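Local coordinates for GARP domain-containing protein (Trypanosoma brucei brucei TREU927, PDB 6XZ6) that serves as the trypanosome receptor for the host complement regulator factor H, a receptor that increases transmission of the parasite to tsetse flies, at residues A40-E43 and S44-A47; V82-E85 and A86-R89; E190-R193 and A194-A198. One frame throughout, in Å; residues are numbered along the deposited sequence.

Contact 1: residues A40-E43 and S44-A47; sequences ALEE and SKKA
The carbonyl oxygen of Leu41 is gripped twice from the next helical turn, by the hydroxyl of Ser44 and by the backbone amide of Lys45. Ser44 OG donates to Leu41 O over 2.6 Å, approaching the oxygen well to one side, at a C=O...OG angle of 123°, whereas Lys45 N reaches the same oxygen more nearly end-on, at 157° and 3.0 Å. With chi1 at 73°, OG of Ser44 sits between its own backbone N and carbonyl carbon and is turned back onto the preceding turn, a common way for a helix to satisfy a buried serine. The i to i+4 ladder continues through Ser44 N to Ala40 O, Lys46 N to Glu42 O and Ala47 N to Glu43 O. Farther out, Lys45 runs as a straight chain back across Leu41, its CE 3.9 Å from Leu41 CD1, and brings NZ to a long salt bridge of 3.6 Å with Glu42 OE2; NZ also lies in a weak, long ion pair with Glu91 of helix 67-125. The bent chain of Lys46 instead folds along Glu42 O on the previous turn. Within the helical bundle, this part of helix 4-61 packs Leu41 and Ser44 against Ala90 of helix 67-125, while Ala40 and Ala47 pack on helix 165-208 at Thr191 and Ala198.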
ATOM      1  N   ALA A  40      -2.202 -12.007 -15.137  1.00 22.04           N
ATOM      2  CA  ALA A  40      -2.292 -11.296 -16.410  1.00 21.18           C
ATOM      3  C   ALA A  40      -1.094 -11.588 -17.300  1.00 25.95           C
ATOM      4  O   ALA A  40      -1.279 -11.883 -18.470  1.00 26.98           O
ATOM      5  CB  ALA A  40      -2.419  -9.815 -16.167  1.00 19.98           C
ATOM      6  N   LEU A  41       0.129 -11.577 -16.737  1.00 22.83           N
ATOM      7  CA  LEU A  41       1.362 -11.891 -17.464  1.00 22.33           C
ATOM      8  C   LEU A  41       1.403 -13.338 -17.971  1.00 34.22           C
ATOM      9  O   LEU A  41       1.718 -13.562 -19.138  1.00 37.57           O
ATOM     10  CB  LEU A  41       2.603 -11.546 -16.628  1.00 19.92           C
ATOM     11  CG  LEU A  41       3.950 -12.026 -17.139  1.00 23.39           C
ATOM     12  CD1 LEU A  41       4.310 -11.389 -18.466  1.00 23.12           C
ATOM     13  CD2 LEU A  41       5.018 -11.756 -16.135  1.00 24.64           C
ATOM     14  N   GLU A  42       1.104 -14.311 -17.116  1.00 32.78           N
ATOM     15  CA  GLU A  42       1.114 -15.707 -17.518  1.00 35.40           C
ATOM     16  C   GLU A  42       0.064 -16.022 -18.584  1.00 39.48           C
ATOM     17  O   GLU A  42       0.343 -16.798 -19.488  1.00 40.01           O
ATOM     18  CB  GLU A  42       1.013 -16.605 -16.294  1.00 39.22           C
ATOM     19  CG  GLU A  42       2.278 -16.539 -15.439  1.00 56.99           C
ATOM     20  CD  GLU A  42       3.569 -17.084 -16.034  1.00109.96           C
ATOM     21  OE1 GLU A  42       3.532 -18.158 -16.680  1.00123.88           O
ATOM     22  OE2 GLU A  42       4.624 -16.436 -15.840  1.00114.98           O
ATOM     23  N   GLU A  43      -1.080 -15.348 -18.555  1.00 37.68           N
ATOM     24  CA  GLU A  43      -2.094 -15.494 -19.607  1.00 40.89           C
ATOM     25  C   GLU A  43      -1.567 -14.937 -20.935  1.00 45.65           C
ATOM     26  O   GLU A  43      -1.834 -15.528 -21.980  1.00 48.30           O
ATOM     27  CB  GLU A  43      -3.401 -14.781 -19.243  1.00 43.14           C
ATOM     28  CG  GLU A  43      -4.593 -15.725 -19.168  1.00 62.59           C
ATOM     29  CD  GLU A  43      -5.550 -15.686 -20.348  1.00 90.27           C
ATOM     30  OE1 GLU A  43      -6.729 -15.311 -20.141  1.00 94.52           O
ATOM     31  OE2 GLU A  43      -5.131 -16.045 -21.474  1.00 80.39           O
ATOM     32  N   SER A  44      -0.796 -13.811 -20.893  1.00 37.88           N
ATOM     33  CA  SER A  44      -0.210 -13.192 -22.089  1.00 34.01           C
ATOM     34  C   SER A  44       0.870 -14.075 -22.675  1.00 36.69           C
ATOM     35  O   SER A  44       1.025 -14.123 -23.894  1.00 37.80           O
ATOM     36  CB  SER A  44       0.298 -11.787 -21.797  1.00 30.33           C
ATOM     37  OG  SER A  44       1.490 -11.766 -21.034  1.00 25.81           O
ATOM     38  N   LYS A  45       1.574 -14.823 -21.820  1.00 31.42           N
ATOM     39  CA  LYS A  45       2.589 -15.762 -22.279  1.00 31.62           C
ATOM     40  C   LYS A  45       1.929 -17.021 -22.883  1.00 42.83           C
ATOM     41  O   LYS A  45       2.480 -17.594 -23.824  1.00 44.23           O
ATOM     42  CB  LYS A  45       3.567 -16.105 -21.162  1.00 32.03           C
ATOM     43  CG  LYS A  45       4.583 -15.006 -20.855  1.00 36.87           C
ATOM     44  CD  LYS A  45       5.529 -15.485 -19.771  1.00 45.26           C
ATOM     45  CE  LYS A  45       6.533 -14.453 -19.336  1.00 58.90           C
ATOM     46  NZ  LYS A  45       7.029 -14.743 -17.957  1.00 72.13           N
ATOM     47  N   LYS A  46       0.724 -17.420 -22.391  1.00 43.14           N
ATOM     48  CA  LYS A  46      -0.007 -18.586 -22.933  1.00 45.90           C
ATOM     49  C   LYS A  46      -0.616 -18.238 -24.285  1.00 48.68           C
ATOM     50  O   LYS A  46      -0.663 -19.090 -25.162  1.00 51.37           O
ATOM     51  CB  LYS A  46      -1.094 -19.135 -21.970  1.00 50.52           C
ATOM     52  CG  LYS A  46      -0.548 -19.781 -20.687  1.00 67.12           C
ATOM     53  CD  LYS A  46      -1.660 -20.062 -19.654  1.00 80.01           C
ATOM     54  CE  LYS A  46      -1.299 -19.625 -18.240  1.00 86.09           C
ATOM     55  NZ  LYS A  46      -2.487 -19.159 -17.455  1.00 81.27           N
ATOM     56  N   ALA A  47      -1.096 -17.002 -24.443  1.00 42.20           N
ATOM     57  CA  ALA A  47      -1.650 -16.487 -25.693  1.00 42.60           C
ATOM     58  C   ALA A  47      -0.540 -16.389 -26.756  1.00 46.65           C
ATOM     59  O   ALA A  47      -0.786 -16.726 -27.912  1.00 48.17           O
ATOM     60  CB  ALA A  47      -2.276 -15.121 -25.449  1.00 42.05           C
TER

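Contact 2: residues V82-E85 and A86-R89; sequences VAYE and ASVR
Arg89 folds back over the turn that carries Glu85, and its side chain can be followed outward from the backbone. CB and CG both pass beside the carbonyl oxygen of Glu85, CG at 3.8 Å. Chi1 of -81° sets CG opposite the carbonyl carbon of Arg89, and a bend at chi3 (-61°) then swings the guanidinium back over the helix. The group lies with one face across Glu85 O, which stands 3.7 Å above the centre of the plane; this oxygen takes its hydrogen bond from the backbone, Arg89 N. At the tip, NH2 of Arg89 donates to a water 3.1 Å away that lies in the guanidinium plane at its edge. The water in turn donates to Glu85 OE1 at 2.8 Å, joining two opposite charges that do not touch directly.

On another flank Val88 CG2 rests over one face of the Tyr84 ring in a CH-pi contact, 3.9 Å from the centroid and displaced toward the rim, with CZ of Tyr84 its nearest ring atom at 3.6 Å. Ser87, buried against helix 4-61, donates from OG to Tyr84 O over 3.0 Å, and that oxygen also accepts Val88 N. Ala83 and Ala86 lie against Ala197, Ala198 and Ala201 of helix 165-208. Over these two turns small residues (Ala83, Ala86, Ser87) face the neighbouring helices and larger i to i+4 pairs lie outside, as in an elongated bundle of long helices.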
ATOM      1  N   VAL A  82       2.180  -9.905 -32.717  1.00 29.60           N
ATOM      2  CA  VAL A  82       1.427  -8.938 -31.910  1.00 28.99           C
ATOM      3  C   VAL A  82       1.151  -9.508 -30.511  1.00 32.21           C
ATOM      4  O   VAL A  82       1.314  -8.783 -29.531  1.00 32.18           O
ATOM      5  CB  VAL A  82       0.158  -8.411 -32.622  1.00 35.87           C
ATOM      6  CG1 VAL A  82      -0.761  -7.652 -31.663  1.00 35.63           C
ATOM      7  CG2 VAL A  82       0.534  -7.532 -33.815  1.00 36.13           C
ATOM      8  N   ALA A  83       0.814 -10.815 -30.409  1.00 28.66           N
ATOM      9  CA  ALA A  83       0.608 -11.506 -29.129  1.00 27.50           C
ATOM     10  C   ALA A  83       1.920 -11.530 -28.341  1.00 27.92           C
ATOM     11  O   ALA A  83       1.919 -11.156 -27.174  1.00 26.96           O
ATOM     12  CB  ALA A  83       0.081 -12.909 -29.366  1.00 30.26           C
ATOM     13  N   TYR A  84       3.049 -11.867 -28.990  1.00 25.18           N
ATOM     14  CA  TYR A  84       4.396 -11.827 -28.375  1.00 23.43           C
ATOM     15  C   TYR A  84       4.740 -10.425 -27.817  1.00 25.25           C
ATOM     16  O   TYR A  84       5.183 -10.308 -26.674  1.00 25.44           O
ATOM     17  CB  TYR A  84       5.502 -12.278 -29.353  1.00 23.90           C
ATOM     18  CG  TYR A  84       6.887 -12.039 -28.792  1.00 25.40           C
ATOM     19  CD1 TYR A  84       7.356 -12.771 -27.706  1.00 26.44           C
ATOM     20  CD2 TYR A  84       7.697 -11.015 -29.289  1.00 26.79           C
ATOM     21  CE1 TYR A  84       8.606 -12.508 -27.141  1.00 25.68           C
ATOM     22  CE2 TYR A  84       8.940 -10.727 -28.715  1.00 27.18           C
ATOM     23  CZ  TYR A  84       9.403 -11.498 -27.662  1.00 35.96           C
ATOM     24  OH  TYR A  84      10.644 -11.245 -27.121  1.00 41.29           O
ATOM     25  N   GLU A  85       4.551  -9.381 -28.632  1.00 19.51           N
ATOM     26  CA  GLU A  85       4.836  -7.991 -28.268  1.00 17.32           C
ATOM     27  C   GLU A  85       4.002  -7.508 -27.107  1.00 23.20           C
ATOM     28  O   GLU A  85       4.503  -6.754 -26.305  1.00 23.78           O
ATOM     29  CB  GLU A  85       4.690  -7.072 -29.473  1.00 18.41           C
ATOM     30  CG  GLU A  85       5.647  -7.401 -30.610  1.00 19.51           C
ATOM     31  CD  GLU A  85       5.502  -6.544 -31.850  1.00 43.79           C
ATOM     32  OE1 GLU A  85       4.397  -5.996 -32.080  1.00 35.38           O
ATOM     33  OE2 GLU A  85       6.503  -6.411 -32.592  1.00 41.78           O
ATOM     34  N   ALA A  86       2.741  -7.953 -26.995  1.00 23.23           N
ATOM     35  CA  ALA A  86       1.835  -7.628 -25.887  1.00 22.91           C
ATOM     36  C   ALA A  86       2.301  -8.324 -24.609  1.00 27.18           C
ATOM     37  O   ALA A  86       2.236  -7.722 -23.548  1.00 27.46           O
ATOM     38  CB  ALA A  86       0.410  -8.040 -26.226  1.00 25.49           C
ATOM     39  N   SER A  87       2.804  -9.578 -24.708  1.00 24.37           N
ATOM     40  CA  SER A  87       3.358 -10.329 -23.570  1.00 22.78           C
ATOM     41  C   SER A  87       4.628  -9.602 -23.001  1.00 24.92           C
ATOM     42  O   SER A  87       4.876  -9.602 -21.792  1.00 24.95           O
ATOM     43  CB  SER A  87       3.635 -11.778 -23.979  1.00 24.96           C
ATOM     44  OG  SER A  87       4.996 -12.060 -24.259  1.00 31.41           O
ATOM     45  N   VAL A  88       5.399  -8.965 -23.881  1.00 20.28           N
ATOM     46  CA  VAL A  88       6.596  -8.210 -23.510  1.00 18.98           C
ATOM     47  C   VAL A  88       6.170  -6.941 -22.732  1.00 23.99           C
ATOM     48  O   VAL A  88       6.808  -6.584 -21.730  1.00 23.52           O
ATOM     49  CB  VAL A  88       7.488  -7.903 -24.741  1.00 20.67           C
ATOM     50  CG1 VAL A  88       8.524  -6.836 -24.421  1.00 19.52           C
ATOM     51  CG2 VAL A  88       8.162  -9.173 -25.253  1.00 20.05           C
ATOM     52  N   ARG A  89       5.072  -6.286 -23.185  1.00 19.86           N
ATOM     53  CA  ARG A  89       4.504  -5.128 -22.507  1.00 18.65           C
ATOM     54  C   ARG A  89       3.908  -5.518 -21.141  1.00 23.68           C
ATOM     55  O   ARG A  89       4.012  -4.720 -20.207  1.00 23.64           O
ATOM     56  CB  ARG A  89       3.472  -4.434 -23.375  1.00 18.68           C
ATOM     57  CG  ARG A  89       4.100  -3.504 -24.400  1.00 29.75           C
ATOM     58  CD  ARG A  89       3.085  -2.643 -25.125  1.00 35.10           C
ATOM     59  NE  ARG A  89       2.134  -3.469 -25.866  1.00 51.00           N
ATOM     60  CZ  ARG A  89       2.302  -3.842 -27.127  1.00 55.46           C
ATOM     61  NH1 ARG A  89       3.355  -3.413 -27.817  1.00 20.05           N
ATOM     62  NH2 ARG A  89       1.402  -4.625 -27.721  1.00 46.55           N
TER
HETATM   63  O   HOH W   1       2.182  -4.788 -30.764  1.00 27.85           O

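Contact 3: residues E190-R193 and A194-A198; sequences ETVR and AADAA
Successive i to i+4 hydrogen bonds join residues 190-193 to 194-197 in regular alpha-helical geometry, although Ala194 N meets Glu190 O from above the carbonyl plane, 41° out of it, while the three bonds that follow are less tilted. This is an alanine-rich face of helix 165-208 in the elongated bundle of the GARP family, and the backbone bonds carry most of the contact. Ala195 N reaches Thr191 O at 2.9 Å, and Asp196 N and Ala197 N reach Val192 O and Arg193 O in turn.

The methyl groups stay close to the helix surface. Ala194 CB lies 3.5 Å from Glu190 O, and Ala197 CB is 3.4 Å from Arg193 O. Thr191, which is buried, uses its hydroxyl on Ala187 O of the turn before. These small residues are consistent with the close approach of neighbouring helices: Thr191 meets Ala90 and Ala93 of helix 67-125, and Ala198 is packed on Ser44 of helix 4-61. Val192 touches the latter helix too, at Glu36.

The outer side carries Val192, Arg193 and Asp196, without a side-chain hydrogen bond between the segments. Val192 and Asp196 lie alongside each other and point the same way. In Asp196, chi1 of -61° keeps CG beside its own backbone N and the carboxylate next to the valine of the preceding turn, where OD2 of Asp196 comes to 4.0 Å from Val192 CG1.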
ATOM      1  N   GLU A 190      -2.459  -1.738 -17.115  1.00 23.08           N
ATOM      2  CA  GLU A 190      -1.570  -1.929 -18.264  1.00 22.17           C
ATOM      3  C   GLU A 190      -1.226  -3.429 -18.469  1.00 25.07           C
ATOM      4  O   GLU A 190      -1.026  -3.829 -19.622  1.00 26.59           O
ATOM      5  CB  GLU A 190      -0.265  -1.143 -18.069  1.00 21.77           C
ATOM      6  CG  GLU A 190      -0.335   0.361 -18.255  1.00 36.88           C
ATOM      7  CD  GLU A 190       0.860   1.146 -17.717  1.00 66.37           C
ATOM      8  OE1 GLU A 190       1.975   0.576 -17.629  1.00 74.05           O
ATOM      9  OE2 GLU A 190       0.683   2.343 -17.384  1.00 51.38           O
ATOM     10  N   THR A 191      -1.083  -4.239 -17.375  1.00 19.11           N
ATOM     11  CA  THR A 191      -0.787  -5.684 -17.523  1.00 20.23           C
ATOM     12  C   THR A 191      -2.022  -6.403 -18.046  1.00 29.41           C
ATOM     13  O   THR A 191      -1.925  -7.236 -18.954  1.00 31.95           O
ATOM     14  CB  THR A 191      -0.265  -6.403 -16.255  1.00 31.05           C
ATOM     15  OG1 THR A 191       0.438  -5.533 -15.357  1.00 28.14           O
ATOM     16  CG2 THR A 191       0.619  -7.578 -16.610  1.00 37.94           C
ATOM     17  N   VAL A 192      -3.190  -6.043 -17.501  1.00 26.30           N
ATOM     18  CA  VAL A 192      -4.476  -6.611 -17.901  1.00 28.10           C
ATOM     19  C   VAL A 192      -4.757  -6.268 -19.373  1.00 33.36           C
ATOM     20  O   VAL A 192      -5.152  -7.158 -20.119  1.00 34.53           O
ATOM     21  CB  VAL A 192      -5.598  -6.155 -16.921  1.00 31.91           C
ATOM     22  CG1 VAL A 192      -6.979  -6.499 -17.438  1.00 33.82           C
ATOM     23  CG2 VAL A 192      -5.387  -6.728 -15.514  1.00 30.45           C
ATOM     24  N   ARG A 193      -4.480  -5.003 -19.797  1.00 28.77           N
ATOM     25  CA  ARG A 193      -4.684  -4.490 -21.163  1.00 28.26           C
ATOM     26  C   ARG A 193      -3.843  -5.239 -22.178  1.00 31.24           C
ATOM     27  O   ARG A 193      -4.332  -5.567 -23.254  1.00 34.61           O
ATOM     28  CB  ARG A 193      -4.383  -2.989 -21.225  1.00 27.40           C
ATOM     29  CG  ARG A 193      -5.366  -2.197 -22.063  1.00 46.33           C
ATOM     30  CD  ARG A 193      -5.094  -0.695 -22.056  1.00 66.93           C
ATOM     31  NE  ARG A 193      -5.275  -0.079 -20.732  1.00 74.65           N
ATOM     32  CZ  ARG A 193      -4.299   0.510 -20.043  1.00 88.04           C
ATOM     33  NH1 ARG A 193      -3.068   0.585 -20.546  1.00 72.42           N
ATOM     34  NH2 ARG A 193      -4.546   1.032 -18.849  1.00 75.83           N
ATOM     35  N   ALA A 194      -2.594  -5.536 -21.826  1.00 24.30           N
ATOM     36  CA  ALA A 194      -1.663  -6.276 -22.656  1.00 24.17           C
ATOM     37  C   ALA A 194      -2.018  -7.759 -22.686  1.00 29.41           C
ATOM     38  O   ALA A 194      -1.827  -8.402 -23.706  1.00 31.29           O
ATOM     39  CB  ALA A 194      -0.245  -6.065 -22.144  1.00 23.51           C
ATOM     40  N   ALA A 195      -2.572  -8.299 -21.600  1.00 27.52           N
ATOM     41  CA  ALA A 195      -3.026  -9.703 -21.546  1.00 29.02           C
ATOM     42  C   ALA A 195      -4.207  -9.900 -22.478  1.00 35.80           C
ATOM     43  O   ALA A 195      -4.290 -10.926 -23.147  1.00 38.27           O
ATOM     44  CB  ALA A 195      -3.426 -10.070 -20.134  1.00 29.61           C
ATOM     45  N   ASP A 196      -5.109  -8.902 -22.540  1.00 34.04           N
ATOM     46  CA  ASP A 196      -6.289  -8.903 -23.425  1.00 37.33           C
ATOM     47  C   ASP A 196      -5.846  -8.748 -24.868  1.00 42.77           C
ATOM     48  O   ASP A 196      -6.379  -9.423 -25.740  1.00 44.82           O
ATOM     49  CB  ASP A 196      -7.272  -7.760 -23.068  1.00 39.97           C
ATOM     50  CG  ASP A 196      -7.871  -7.806 -21.664  1.00 55.46           C
ATOM     51  OD1 ASP A 196      -7.835  -8.898 -21.031  1.00 55.52           O
ATOM     52  OD2 ASP A 196      -8.376  -6.745 -21.193  1.00 64.92           O
ATOM     53  N   ALA A 197      -4.857  -7.857 -25.111  1.00 37.48           N
ATOM     54  CA  ALA A 197      -4.258  -7.596 -26.416  1.00 36.91           C
ATOM     55  C   ALA A 197      -3.628  -8.872 -26.990  1.00 41.81           C
ATOM     56  O   ALA A 197      -3.826  -9.150 -28.176  1.00 45.66           O
ATOM     57  CB  ALA A 197      -3.214  -6.505 -26.287  1.00 35.64           C
ATOM     58  N   ALA A 198      -2.917  -9.665 -26.145  1.00 34.70           N
ATOM     59  CA  ALA A 198      -2.304 -10.936 -26.540  1.00 34.38           C
ATOM     60  C   ALA A 198      -3.371 -12.004 -26.834  1.00 42.47           C
ATOM     61  O   ALA A 198      -3.221 -12.745 -27.788  1.00 44.04           O
ATOM     62  CB  ALA A 198      -1.338 -11.419 -25.474  1.00 33.05           C
TER

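Each contact covers about two turns of one helix, on helices 4-61, 67-125 and 165-208, and the three lie side by side at one level of the bundle, with centres about 9 Å apart. Each is buried on its inner side and exposed on its outer side. Inside, small residues mesh: Ser44 OG comes within 3.5 Å of Ser87 CA between contacts 1 and 2, while Ala195 CB meets Ala40 O and Ala194 CB meets Ala86 O where contact 3 joins the other two. The exterior chemistry differs, with a long salt bridge in contact 1, a water-mediated charge pair and a CH-pi contact in contact 2, and in contact 3 a side-by-side Val192 and Asp196 with no side-chain bond between them.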